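PDB 4FQD: NikO protein from Streptomyces tendae, which acts as an enolpyruvyl transferase essential in nikkomycin biosynthesis and is related to MurA, which transfers enolpyruvyl from phosphoenolpyruvate to UDP-N-acetylglucosamine. Local coordinates for residues N22-A27 with L448-R453; E331-S336 with Y359-V364; H367-A372 with T387-D392. The protein carries 4 engineered substitutions. All coordinates share one frame; numbering follows the deposited sequence.

Contact 1. Residues N22-A27 with L448-R453; sequences NRLSGA and LGADIR
A Schellman motif ends helix 441-447 at G449, and the residue before that glycine, L448, packs against L24 and S25 of the loop that leads to strand 27-29. One backbone bond joins the segments: S25 N donates to L448 O over 2.9 Å, nearly straight (161° at the hydrogen). The same oxygen receives a CA-H...O contact from L24 CA at 3.3 Å. A second CA-H...O contact runs the other way, from L448 CA to S25 O. L448 CD2 also approaches S25 O, at 3.4 Å, and lies near G26 CA. The two leucines meet at their roots, CB of L24 lying 3.9 Å from CB of L448, while CD2 of L24 reaches past G449 to A450 CB at 3.7 Å. G449 has a positive phi, a backbone shape that by itself calls for glycine; so does that of G26, where a side chain would also press on L448 CD2. At the outer end a water accepts from N22 ND2 at 3.0 Å and from D451 N at 3.1 Å, linking the two segments. The D451 carboxylate is in a salt bridge with R453, whose NE bonds to OD1. Around this junction, L445 of helix 441-447 and L278 of helix 265-278 touch L24, W271 of the latter helix touches L448, and strand 14-19 pairs with strand 451-456 through H19 and D451.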
ATOM      1  N   ASN A  22      19.359 -28.154  -5.412  1.00 16.89           N
ATOM      2  CA  ASN A  22      18.720 -29.417  -5.066  1.00 18.26           C
ATOM      3  C   ASN A  22      17.261 -29.227  -4.669  1.00 19.20           C
ATOM      4  O   ASN A  22      16.918 -28.281  -3.960  1.00 22.21           O
ATOM      5  CB  ASN A  22      19.488 -30.117  -3.943  1.00 16.11           C
ATOM      6  CG  ASN A  22      20.931 -30.394  -4.312  1.00 22.89           C
ATOM      7  OD1 ASN A  22      21.223 -31.318  -5.071  1.00 27.54           O
ATOM      8  ND2 ASN A  22      21.845 -29.595  -3.771  1.00 21.62           N
ATOM      9  N   ARG A  23      16.407 -30.131  -5.133  1.00 19.18           N
ATOM     10  CA  ARG A  23      14.983 -30.072  -4.821  1.00 17.01           C
ATOM     11  C   ARG A  23      14.682 -30.670  -3.451  1.00 19.84           C
ATOM     12  O   ARG A  23      15.166 -31.749  -3.113  1.00 22.92           O
ATOM     13  CB  ARG A  23      14.170 -30.783  -5.904  1.00 17.44           C
ATOM     14  CG  ARG A  23      14.020 -29.971  -7.178  1.00 20.51           C
ATOM     15  CD  ARG A  23      13.097 -28.787  -6.952  1.00 18.27           C
ATOM     16  NE  ARG A  23      13.291 -27.732  -7.940  1.00 19.88           N
ATOM     17  CZ  ARG A  23      12.549 -26.631  -8.009  1.00 25.41           C
ATOM     18  NH1 ARG A  23      11.555 -26.445  -7.153  1.00 13.52           N
ATOM     19  NH2 ARG A  23      12.797 -25.718  -8.939  1.00 19.85           N
ATOM     20  N   LEU A  24      13.881 -29.957  -2.667  1.00 21.35           N
ATOM     21  CA  LEU A  24      13.514 -30.408  -1.332  1.00 21.28           C
ATOM     22  C   LEU A  24      12.258 -31.268  -1.376  1.00 22.18           C
ATOM     23  O   LEU A  24      11.387 -31.066  -2.220  1.00 24.20           O
ATOM     24  CB  LEU A  24      13.292 -29.212  -0.405  1.00 17.18           C
ATOM     25  CG  LEU A  24      14.432 -28.196  -0.314  1.00 23.05           C
ATOM     26  CD1 LEU A  24      14.098 -27.107   0.695  1.00 22.57           C
ATOM     27  CD2 LEU A  24      15.739 -28.882   0.043  1.00 20.03           C
ATOM     28  N   SER A  25      12.169 -32.227  -0.460  1.00 25.46           N
ATOM     29  CA  SER A  25      10.994 -33.086  -0.364  1.00 27.21           C
ATOM     30  C   SER A  25      10.863 -33.673   1.036  1.00 25.98           C
ATOM     31  O   SER A  25      11.854 -33.835   1.748  1.00 21.20           O
ATOM     32  CB  SER A  25      11.057 -34.210  -1.402  1.00 25.45           C
ATOM     33  OG  SER A  25      12.163 -35.063  -1.165  1.00 34.58           O
ATOM     34  N   GLY A  26       9.632 -33.988   1.423  1.00 22.70           N
ATOM     35  CA  GLY A  26       9.367 -34.553   2.733  1.00 20.65           C
ATOM     36  C   GLY A  26       8.282 -33.798   3.475  1.00 31.72           C
ATOM     37  O   GLY A  26       7.451 -33.124   2.865  1.00 26.31           O
ATOM     38  N   ALA A  27       8.291 -33.914   4.797  1.00 28.84           N
ATOM     39  CA  ALA A  27       7.313 -33.228   5.631  1.00 30.28           C
ATOM     40  C   ALA A  27       8.004 -32.405   6.709  1.00 29.98           C
ATOM     41  O   ALA A  27       9.080 -32.764   7.186  1.00 21.64           O
ATOM     42  CB  ALA A  27       6.354 -34.228   6.256  1.00 28.71           C
ATOM     43  N   LEU A 448      15.249 -32.102   4.441  1.00 19.51           N
ATOM     44  CA  LEU A 448      14.436 -32.142   3.229  1.00 18.18           C
ATOM     45  C   LEU A 448      15.283 -32.375   1.981  1.00 19.22           C
ATOM     46  O   LEU A 448      14.749 -32.547   0.886  1.00 22.09           O
ATOM     47  CB  LEU A 448      13.633 -30.848   3.078  1.00 20.59           C
ATOM     48  CG  LEU A 448      12.616 -30.529   4.174  1.00 16.79           C
ATOM     49  CD1 LEU A 448      11.964 -29.180   3.910  1.00 16.06           C
ATOM     50  CD2 LEU A 448      11.567 -31.625   4.268  1.00 14.71           C
ATOM     51  N   GLY A 449      16.602 -32.373   2.148  1.00 15.39           N
ATOM     52  CA  GLY A 449      17.506 -32.641   1.044  1.00 15.87           C
ATOM     53  C   GLY A 449      18.461 -31.500   0.748  1.00 18.30           C
ATOM     54  O   GLY A 449      19.271 -31.581  -0.176  1.00 14.52           O
ATOM     55  N   ALA A 450      18.367 -30.433   1.534  1.00 16.48           N
ATOM     56  CA  ALA A 450      19.221 -29.267   1.341  1.00 17.23           C
ATOM     57  C   ALA A 450      20.671 -29.570   1.701  1.00 19.08           C
ATOM     58  O   ALA A 450      20.946 -30.313   2.643  1.00 26.02           O
ATOM     59  CB  ALA A 450      18.708 -28.090   2.155  1.00 13.54           C
ATOM     60  N   ASP A 451      21.595 -28.990   0.943  1.00 18.54           N
ATOM     61  CA  ASP A 451      23.017 -29.171   1.203  1.00 20.19           C
ATOM     62  C   ASP A 451      23.589 -27.948   1.911  1.00 17.91           C
ATOM     63  O   ASP A 451      24.144 -27.052   1.276  1.00 19.36           O
ATOM     64  CB  ASP A 451      23.775 -29.442  -0.098  1.00 22.02           C
ATOM     65  CG  ASP A 451      25.212 -29.866   0.141  1.00 27.72           C
ATOM     66  OD1 ASP A 451      25.545 -30.226   1.289  1.00 34.85           O
ATOM     67  OD2 ASP A 451      26.006 -29.850  -0.823  1.00 32.36           O
ATOM     68  N   ILE A 452      23.442 -27.919   3.232  1.00 18.66           N
ATOM     69  CA  ILE A 452      23.949 -26.819   4.044  1.00 21.28           C
ATOM     70  C   ILE A 452      24.980 -27.338   5.039  1.00 20.00           C
ATOM     71  O   ILE A 452      24.722 -28.294   5.769  1.00 20.71           O
ATOM     72  CB  ILE A 452      22.815 -26.115   4.811  1.00 19.67           C
ATOM     73  CG1 ILE A 452      21.644 -25.810   3.872  1.00 14.74           C
ATOM     74  CG2 ILE A 452      23.328 -24.844   5.476  1.00 14.78           C
ATOM     75  CD1 ILE A 452      20.446 -25.208   4.565  1.00 15.90           C
ATOM     76  N   ARG A 453      26.147 -26.705   5.062  1.00 24.90           N
ATOM     77  CA  ARG A 453      27.247 -27.163   5.904  1.00 23.24           C
ATOM     78  C   ARG A 453      27.718 -26.071   6.860  1.00 25.39           C
ATOM     79  O   ARG A 453      27.719 -24.890   6.514  1.00 21.02           O
ATOM     80  CB  ARG A 453      28.411 -27.632   5.029  1.00 26.94           C
ATOM     81  CG  ARG A 453      27.998 -28.599   3.931  1.00 39.09           C
ATOM     82  CD  ARG A 453      29.119 -28.831   2.933  1.00 35.31           C
ATOM     83  NE  ARG A 453      28.656 -29.592   1.777  1.00 38.33           N
ATOM     84  CZ  ARG A 453      29.417 -29.909   0.735  1.00 48.74           C
ATOM     85  NH1 ARG A 453      30.687 -29.531   0.699  1.00 46.59           N
ATOM     86  NH2 ARG A 453      28.908 -30.605  -0.273  1.00 47.59           N
TER
HETATM   87  O   HOH W   1      20.823 -27.636  -1.767  1.00 22.36           O

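Contact 2. Residues E331-S336 with Y359-V364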
ATOM      1  N   GLU A 331       0.975  -5.404  -5.063  1.00 12.96           N
ATOM      2  CA  GLU A 331       1.376  -4.263  -4.252  1.00 14.84           C
ATOM      3  C   GLU A 331       0.572  -4.272  -2.957  1.00 14.61           C
ATOM      4  O   GLU A 331      -0.643  -4.475  -2.968  1.00 15.96           O
ATOM      5  CB  GLU A 331       1.228  -2.938  -5.017  1.00 11.47           C
ATOM      6  CG  GLU A 331      -0.191  -2.411  -5.176  1.00 16.91           C
ATOM      7  CD  GLU A 331      -0.633  -1.530  -4.016  1.00 20.23           C
ATOM      8  OE1 GLU A 331      -1.810  -1.114  -4.008  1.00 19.71           O
ATOM      9  OE2 GLU A 331       0.190  -1.254  -3.116  1.00 15.83           O
ATOM     10  N   PHE A 332       1.257  -4.078  -1.837  1.00 11.85           N
ATOM     11  CA  PHE A 332       0.601  -4.134  -0.538  1.00 12.13           C
ATOM     12  C   PHE A 332       1.391  -3.386   0.524  1.00  9.99           C
ATOM     13  O   PHE A 332       2.507  -2.926   0.281  1.00 10.34           O
ATOM     14  CB  PHE A 332       0.396  -5.587  -0.103  1.00  9.85           C
ATOM     15  CG  PHE A 332       1.675  -6.325   0.171  1.00  9.61           C
ATOM     16  CD1 PHE A 332       2.364  -6.948  -0.856  1.00  8.01           C
ATOM     17  CD2 PHE A 332       2.188  -6.399   1.456  1.00  7.38           C
ATOM     18  CE1 PHE A 332       3.541  -7.628  -0.609  1.00  8.22           C
ATOM     19  CE2 PHE A 332       3.364  -7.075   1.710  1.00  9.31           C
ATOM     20  CZ  PHE A 332       4.042  -7.692   0.675  1.00 11.98           C
ATOM     21  N   THR A 333       0.803  -3.279   1.708  1.00  9.64           N
ATOM     22  CA  THR A 333       1.444  -2.596   2.819  1.00 11.16           C
ATOM     23  C   THR A 333       1.449  -3.476   4.061  1.00 11.51           C
ATOM     24  O   THR A 333       0.396  -3.889   4.543  1.00 13.53           O
ATOM     25  CB  THR A 333       0.730  -1.272   3.147  1.00 13.68           C
ATOM     26  OG1 THR A 333       0.789  -0.399   2.011  1.00 13.49           O
ATOM     27  CG2 THR A 333       1.389  -0.593   4.333  1.00 11.34           C
ATOM     28  N   ALA A 334       2.640  -3.771   4.569  1.00 12.04           N
ATOM     29  CA  ALA A 334       2.765  -4.508   5.818  1.00 10.40           C
ATOM     30  C   ALA A 334       2.338  -3.611   6.974  1.00 13.18           C
ATOM     31  O   ALA A 334       2.977  -2.597   7.251  1.00 11.82           O
ATOM     32  CB  ALA A 334       4.193  -4.989   6.012  1.00 10.99           C
ATOM     33  N   MET A 335       1.253  -3.987   7.643  1.00 13.10           N
ATOM     34  CA  MET A 335       0.696  -3.162   8.709  1.00 12.53           C
ATOM     35  C   MET A 335       0.224  -3.999   9.896  1.00 13.59           C
ATOM     36  O   MET A 335       0.136  -5.224   9.810  1.00 12.53           O
ATOM     37  CB  MET A 335      -0.454  -2.309   8.171  1.00 11.77           C
ATOM     38  CG  MET A 335      -1.549  -3.114   7.500  1.00 12.42           C
ATOM     39  SD  MET A 335      -2.823  -2.089   6.747  1.00 20.42           S
ATOM     40  CE  MET A 335      -3.978  -3.343   6.198  1.00 13.28           C
ATOM     41  N   SER A 336      -0.080  -3.323  11.000  1.00  9.98           N
ATOM     42  CA  SER A 336      -0.471  -3.985  12.238  1.00 11.64           C
ATOM     43  C   SER A 336      -1.749  -4.807  12.083  1.00 12.98           C
ATOM     44  O   SER A 336      -1.835  -5.935  12.569  1.00  8.70           O
ATOM     45  CB  SER A 336      -0.640  -2.958  13.359  1.00 15.05           C
ATOM     46  OG  SER A 336       0.563  -2.244  13.583  1.00 13.35           O
ATOM     47  N   TYR A 359       5.399  -4.275  -5.313  1.00 10.32           N
ATOM     48  CA  TYR A 359       5.613  -3.116  -4.456  1.00  8.60           C
ATOM     49  C   TYR A 359       5.300  -3.447  -3.003  1.00 12.31           C
ATOM     50  O   TYR A 359       4.181  -3.840  -2.672  1.00 14.72           O
ATOM     51  CB  TYR A 359       4.759  -1.937  -4.925  1.00  9.94           C
ATOM     52  CG  TYR A 359       4.997  -1.545  -6.365  1.00 10.95           C
ATOM     53  CD1 TYR A 359       4.276  -2.139  -7.394  1.00  9.40           C
ATOM     54  CD2 TYR A 359       5.940  -0.581  -6.696  1.00 13.11           C
ATOM     55  CE1 TYR A 359       4.489  -1.784  -8.712  1.00 12.40           C
ATOM     56  CE2 TYR A 359       6.161  -0.219  -8.012  1.00 11.90           C
ATOM     57  CZ  TYR A 359       5.432  -0.824  -9.016  1.00 14.14           C
ATOM     58  OH  TYR A 359       5.647  -0.467 -10.327  1.00 15.70           O
ATOM     59  N   ILE A 360       6.295  -3.288  -2.139  1.00  9.24           N
ATOM     60  CA  ILE A 360       6.133  -3.598  -0.724  1.00  9.70           C
ATOM     61  C   ILE A 360       6.362  -2.365   0.141  1.00 12.49           C
ATOM     62  O   ILE A 360       7.433  -1.759   0.103  1.00 11.75           O
ATOM     63  CB  ILE A 360       7.099  -4.712  -0.281  1.00 14.76           C
ATOM     64  CG1 ILE A 360       6.853  -5.984  -1.098  1.00 11.37           C
ATOM     65  CG2 ILE A 360       6.951  -4.983   1.209  1.00 10.09           C
ATOM     66  CD1 ILE A 360       7.787  -7.124  -0.756  1.00  9.12           C
ATOM     67  N   ARG A 361       5.349  -1.994   0.918  1.00 11.31           N
ATOM     68  CA  ARG A 361       5.459  -0.845   1.807  1.00 11.15           C
ATOM     69  C   ARG A 361       5.450  -1.268   3.270  1.00 13.67           C
ATOM     70  O   ARG A 361       4.575  -2.016   3.707  1.00 10.34           O
ATOM     71  CB  ARG A 361       4.328   0.150   1.549  1.00 15.46           C
ATOM     72  CG  ARG A 361       4.547   1.500   2.206  1.00 13.20           C
ATOM     73  CD  ARG A 361       3.375   2.425   1.958  1.00 16.86           C
ATOM     74  NE  ARG A 361       3.788   3.824   1.917  1.00 24.97           N
ATOM     75  CZ  ARG A 361       4.053   4.489   0.799  1.00 22.06           C
ATOM     76  NH1 ARG A 361       3.941   3.886  -0.375  1.00 16.12           N
ATOM     77  NH2 ARG A 361       4.425   5.760   0.852  1.00 28.66           N
ATOM     78  N   GLU A 362       6.429  -0.777   4.021  1.00 15.21           N
ATOM     79  CA  GLU A 362       6.543  -1.080   5.440  1.00 15.14           C
ATOM     80  C   GLU A 362       5.875   0.003   6.281  1.00 15.59           C
ATOM     81  O   GLU A 362       6.248   1.174   6.206  1.00 17.01           O
ATOM     82  CB  GLU A 362       8.015  -1.211   5.830  1.00 16.45           C
ATOM     83  CG  GLU A 362       8.246  -1.356   7.318  1.00 28.94           C
ATOM     84  CD  GLU A 362       7.710  -2.660   7.866  1.00 19.53           C
ATOM     85  OE1 GLU A 362       8.112  -3.729   7.361  1.00 23.56           O
ATOM     86  OE2 GLU A 362       6.882  -2.615   8.799  1.00 19.57           O
ATOM     87  N   ALA A 363       4.892  -0.390   7.085  1.00 15.83           N
ATOM     88  CA  ALA A 363       4.160   0.566   7.910  1.00 11.50           C
ATOM     89  C   ALA A 363       4.189   0.203   9.392  1.00 14.25           C
ATOM     90  O   ALA A 363       3.338   0.646  10.163  1.00 18.51           O
ATOM     91  CB  ALA A 363       2.725   0.698   7.423  1.00  9.26           C
ATOM     92  N   VAL A 364       5.166  -0.608   9.784  1.00 16.16           N
ATOM     93  CA  VAL A 364       5.345  -0.968  11.188  1.00 20.81           C
ATOM     94  C   VAL A 364       6.783  -0.716  11.632  1.00 23.09           C
ATOM     95  O   VAL A 364       7.053   0.220  12.383  1.00 24.72           O
ATOM     96  CB  VAL A 364       4.978  -2.443  11.458  1.00 21.41           C
ATOM     97  CG1 VAL A 364       5.185  -2.781  12.927  1.00 22.72           C
ATOM     98  CG2 VAL A 364       3.543  -2.722  11.042  1.00 13.72           C
TER
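E331-A334 and Y359-E362 run side by side as the two parallel strands of a beta-alpha-beta unit whose connection contains helix 344-351, part of the inverse beta/alpha barrel of the enolpyruvyl transferases. Their backbones form the usual parallel ladder: F332 N binds Y359 O, R361 N returns to F332 O at 3.1 Å, A334 N binds R361 O at 2.8 Å, and A363 N reaches A334 O. The strand axes are 4.7 Å apart at closest approach and 17° from parallel. On the face toward helix 344-351, F332 and I360 lie side by side and point the same way, with CE1 and CZ of the ring both 3.7 Å from I360 CG1. L347 touches this ring, while A348 and Q344 touch I360. The other face carries E331 beside Y359, CB to CB at 3.7 Å, and T333 beside R361, whose CB comes 3.6 Å from T333 OG1. T333 CG2 meanwhile packs on A363 CB. That face meets the second subunit: E331 OE1 accepts from T333 N of the other copy, and L186 of that subunit packs on Y359 and R361. Beyond the ladder, V364 CG2 fits against M335 CA and S336 N, while S188 OG bonds with S336 N and A363 O. The E362 carboxylate has several partners: OE1 bonds to Q344 NE2 and S341 OG, OE2 to W365 N. V364 N adds another bond to E362 OE2, 2.8 Å long and on the oxygen's anti lone pair.

Contact 3. Residues H367-A372 with T387-D392; sequences HRFGFA and TVLRVD
F369 and L389 meet where the type I turn F369-A372, leading into helix 372-378, packs on strand 388-393 of the mixed sheet. The central interaction is CH-pi: CB of L389 stands 3.5 Å from the centroid of the F369 ring and 8° off its normal, over the middle of one face. F369 CB points toward the strand, and CG lies anti to the carbonyl carbon (chi1 -68°). The ring's rim meets a polar atom, CE2 coming 3.5 Å from T387 O, which lies near the ring plane. Apolar contacts widen the patch. CD2 of L389 lies 3.7 Å from F371 CZ and as close to F369 CD1, so this one methyl touches both phenylalanines, while its sister CD1 faces A372 CB at 4.2 Å. An alanine in place of F369 would probably leave L389 CB without its aromatic cover and open a gap between T387 O and F371. Q344 of helix 344-351 touches both rings, and T382 and V384 of strand 382-385 touch L389. Next along the strand, R390 NE donates to A185 O of the second subunit. Inside the turn, A372 N is hydrogen-bonded to F369 O at 3.1 Å.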
ATOM      1  N   HIS A 367      12.857   0.765   8.242  1.00 61.83           N
ATOM      2  CA  HIS A 367      14.225   0.324   7.981  1.00 55.55           C
ATOM      3  C   HIS A 367      14.478  -1.146   8.308  1.00 41.87           C
ATOM      4  O   HIS A 367      15.326  -1.462   9.143  1.00 47.75           O
ATOM      5  CB  HIS A 367      15.236   1.192   8.743  1.00 70.78           C
ATOM      6  CG  HIS A 367      15.445   2.545   8.144  1.00 85.37           C
ATOM      7  ND1 HIS A 367      14.989   3.703   8.739  1.00 94.09           N
ATOM      8  CD2 HIS A 367      16.053   2.927   6.997  1.00 80.09           C
ATOM      9  CE1 HIS A 367      15.315   4.738   7.987  1.00 96.51           C
ATOM     10  NE2 HIS A 367      15.960   4.295   6.923  1.00 90.48           N
ATOM     11  N   ARG A 368      13.742  -2.042   7.660  1.00 36.35           N
ATOM     12  CA  ARG A 368      14.051  -3.467   7.758  1.00 39.90           C
ATOM     13  C   ARG A 368      14.048  -4.142   6.386  1.00 30.37           C
ATOM     14  O   ARG A 368      13.571  -5.267   6.221  1.00 24.04           O
ATOM     15  CB  ARG A 368      13.134  -4.191   8.753  1.00 39.09           C
ATOM     16  CG  ARG A 368      11.668  -4.236   8.379  1.00 45.47           C
ATOM     17  CD  ARG A 368      10.899  -5.117   9.348  1.00 46.66           C
ATOM     18  NE  ARG A 368      11.325  -6.514   9.294  1.00 46.20           N
ATOM     19  CZ  ARG A 368      10.822  -7.478  10.058  1.00 44.48           C
ATOM     20  NH1 ARG A 368       9.872  -7.199  10.942  1.00 39.05           N
ATOM     21  NH2 ARG A 368      11.268  -8.722   9.942  1.00 32.24           N
ATOM     22  N   PHE A 369      14.595  -3.435   5.405  1.00 25.79           N
ATOM     23  CA  PHE A 369      14.823  -3.997   4.084  1.00 21.10           C
ATOM     24  C   PHE A 369      16.308  -4.288   3.930  1.00 22.58           C
ATOM     25  O   PHE A 369      16.868  -4.167   2.841  1.00 23.74           O
ATOM     26  CB  PHE A 369      14.359  -3.023   3.001  1.00 17.98           C
ATOM     27  CG  PHE A 369      12.871  -2.826   2.960  1.00 14.91           C
ATOM     28  CD1 PHE A 369      12.012  -3.899   3.132  1.00 17.81           C
ATOM     29  CD2 PHE A 369      12.330  -1.567   2.755  1.00 17.14           C
ATOM     30  CE1 PHE A 369      10.641  -3.721   3.095  1.00 13.49           C
ATOM     31  CE2 PHE A 369      10.960  -1.383   2.717  1.00 14.85           C
ATOM     32  CZ  PHE A 369      10.114  -2.461   2.888  1.00 14.90           C
ATOM     33  N   GLY A 370      16.944  -4.672   5.034  1.00 21.29           N
ATOM     34  CA  GLY A 370      18.369  -4.949   5.046  1.00 18.68           C
ATOM     35  C   GLY A 370      18.744  -6.220   4.306  1.00 18.55           C
ATOM     36  O   GLY A 370      19.921  -6.473   4.049  1.00 26.53           O
ATOM     37  N   PHE A 371      17.741  -7.023   3.967  1.00 14.54           N
ATOM     38  CA  PHE A 371      17.962  -8.250   3.212  1.00 17.54           C
ATOM     39  C   PHE A 371      18.096  -7.955   1.720  1.00 15.73           C
ATOM     40  O   PHE A 371      18.668  -8.746   0.971  1.00 16.64           O
ATOM     41  CB  PHE A 371      16.815  -9.237   3.452  1.00 11.74           C
ATOM     42  CG  PHE A 371      15.459  -8.701   3.075  1.00 12.59           C
ATOM     43  CD1 PHE A 371      14.688  -8.016   3.998  1.00 21.06           C
ATOM     44  CD2 PHE A 371      14.956  -8.887   1.797  1.00 14.57           C
ATOM     45  CE1 PHE A 371      13.441  -7.523   3.654  1.00 20.72           C
ATOM     46  CE2 PHE A 371      13.713  -8.396   1.446  1.00 16.13           C
ATOM     47  CZ  PHE A 371      12.954  -7.714   2.376  1.00 16.54           C
ATOM     48  N   ALA A 372      17.561  -6.812   1.302  1.00 17.10           N
ATOM     49  CA  ALA A 372      17.529  -6.431  -0.111  1.00 20.68           C
ATOM     50  C   ALA A 372      18.892  -6.349  -0.821  1.00 17.65           C
ATOM     51  O   ALA A 372      19.041  -6.899  -1.913  1.00 15.36           O
ATOM     52  CB  ALA A 372      16.727  -5.134  -0.308  1.00 17.51           C
ATOM     53  N   THR A 387      10.367   3.777   3.061  1.00 14.95           N
ATOM     54  CA  THR A 387       9.460   2.743   3.552  1.00 18.13           C
ATOM     55  C   THR A 387       9.050   1.773   2.456  1.00 17.94           C
ATOM     56  O   THR A 387       8.284   0.841   2.704  1.00 16.97           O
ATOM     57  CB  THR A 387       8.159   3.353   4.109  1.00 16.49           C
ATOM     58  OG1 THR A 387       7.321   3.755   3.018  1.00 19.43           O
ATOM     59  CG2 THR A 387       8.450   4.558   4.976  1.00 19.20           C
ATOM     60  N   VAL A 388       9.544   1.994   1.244  1.00 15.68           N
ATOM     61  CA  VAL A 388       9.090   1.222   0.093  1.00 11.61           C
ATOM     62  C   VAL A 388      10.179   0.334  -0.497  1.00 11.60           C
ATOM     63  O   VAL A 388      11.306   0.774  -0.717  1.00 13.60           O
ATOM     64  CB  VAL A 388       8.530   2.148  -1.010  1.00 11.39           C
ATOM     65  CG1 VAL A 388       8.173   1.351  -2.260  1.00 11.68           C
ATOM     66  CG2 VAL A 388       7.320   2.907  -0.492  1.00 12.11           C
ATOM     67  N   LEU A 389       9.827  -0.924  -0.743  1.00 15.39           N
ATOM     68  CA  LEU A 389      10.700  -1.855  -1.445  1.00 12.56           C
ATOM     69  C   LEU A 389      10.012  -2.353  -2.710  1.00 12.93           C
ATOM     70  O   LEU A 389       8.842  -2.736  -2.682  1.00  8.80           O
ATOM     71  CB  LEU A 389      11.059  -3.038  -0.545  1.00 13.95           C
ATOM     72  CG  LEU A 389      11.639  -4.275  -1.237  1.00 14.68           C
ATOM     73  CD1 LEU A 389      12.977  -3.960  -1.889  1.00 14.38           C
ATOM     74  CD2 LEU A 389      11.771  -5.426  -0.251  1.00 16.96           C
ATOM     75  N   ARG A 390      10.739  -2.341  -3.822  1.00 13.11           N
ATOM     76  CA  ARG A 390      10.193  -2.812  -5.088  1.00 12.86           C
ATOM     77  C   ARG A 390      11.040  -3.944  -5.657  1.00 11.80           C
ATOM     78  O   ARG A 390      12.267  -3.875  -5.652  1.00 16.53           O
ATOM     79  CB  ARG A 390      10.105  -1.666  -6.096  1.00  8.40           C
ATOM     80  CG  ARG A 390       9.342  -2.012  -7.366  1.00  7.50           C
ATOM     81  CD  ARG A 390      10.113  -1.570  -8.596  1.00 12.30           C
ATOM     82  NE  ARG A 390      10.610  -0.203  -8.467  1.00 22.88           N
ATOM     83  CZ  ARG A 390      11.748   0.232  -8.998  1.00 16.12           C
ATOM     84  NH1 ARG A 390      12.515  -0.595  -9.696  1.00 14.01           N
ATOM     85  NH2 ARG A 390      12.122   1.492  -8.829  1.00 24.05           N
ATOM     86  N   VAL A 391      10.375  -4.989  -6.139  1.00  9.46           N
ATOM     87  CA  VAL A 391      11.059  -6.105  -6.777  1.00 10.24           C
ATOM     88  C   VAL A 391      10.676  -6.189  -8.252  1.00 11.38           C
ATOM     89  O   VAL A 391       9.497  -6.286  -8.591  1.00 11.85           O
ATOM     90  CB  VAL A 391      10.733  -7.443  -6.081  1.00 14.88           C
ATOM     91  CG1 VAL A 391      11.371  -8.604  -6.830  1.00 11.77           C
ATOM     92  CG2 VAL A 391      11.201  -7.415  -4.634  1.00 12.59           C
ATOM     93  N   ASP A 392      11.679  -6.146  -9.123  1.00 14.79           N
ATOM     94  CA  ASP A 392      11.447  -6.182 -10.563  1.00 14.33           C
ATOM     95  C   ASP A 392      11.468  -7.604 -11.111  1.00 14.68           C
ATOM     96  O   ASP A 392      12.462  -8.041 -11.689  1.00 18.30           O
ATOM     97  CB  ASP A 392      12.485  -5.329 -11.295  1.00 13.03           C
ATOM     98  CG  ASP A 392      12.293  -3.846 -11.053  1.00 20.06           C
ATOM     99  OD1 ASP A 392      11.129  -3.411 -10.943  1.00 19.83           O
ATOM    100  OD2 ASP A 392      13.304  -3.118 -10.975  1.00 17.24           O
TER

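In the fold
Contacts 2 and 3 belong to one mixed sheet, their centres 10 Å apart. Strands 356-362 and 388-393 are antiparallel neighbours in it, probably bonded from I360 N to L389 O at 2.7 Å and from E362 N to T387 O at 2.8 Å. Helix 344-351 lies over both, reaching F332 and I360 of the one and F369 and F371 of the other, and both contacts touch the second subunit. Contact 1 stands apart, its nearest atoms about 16 Å from contact 3 and about 21 Å from contact 2. It joins residues near the two ends of the chain, so the residues of both other contacts fall between its segments in sequence.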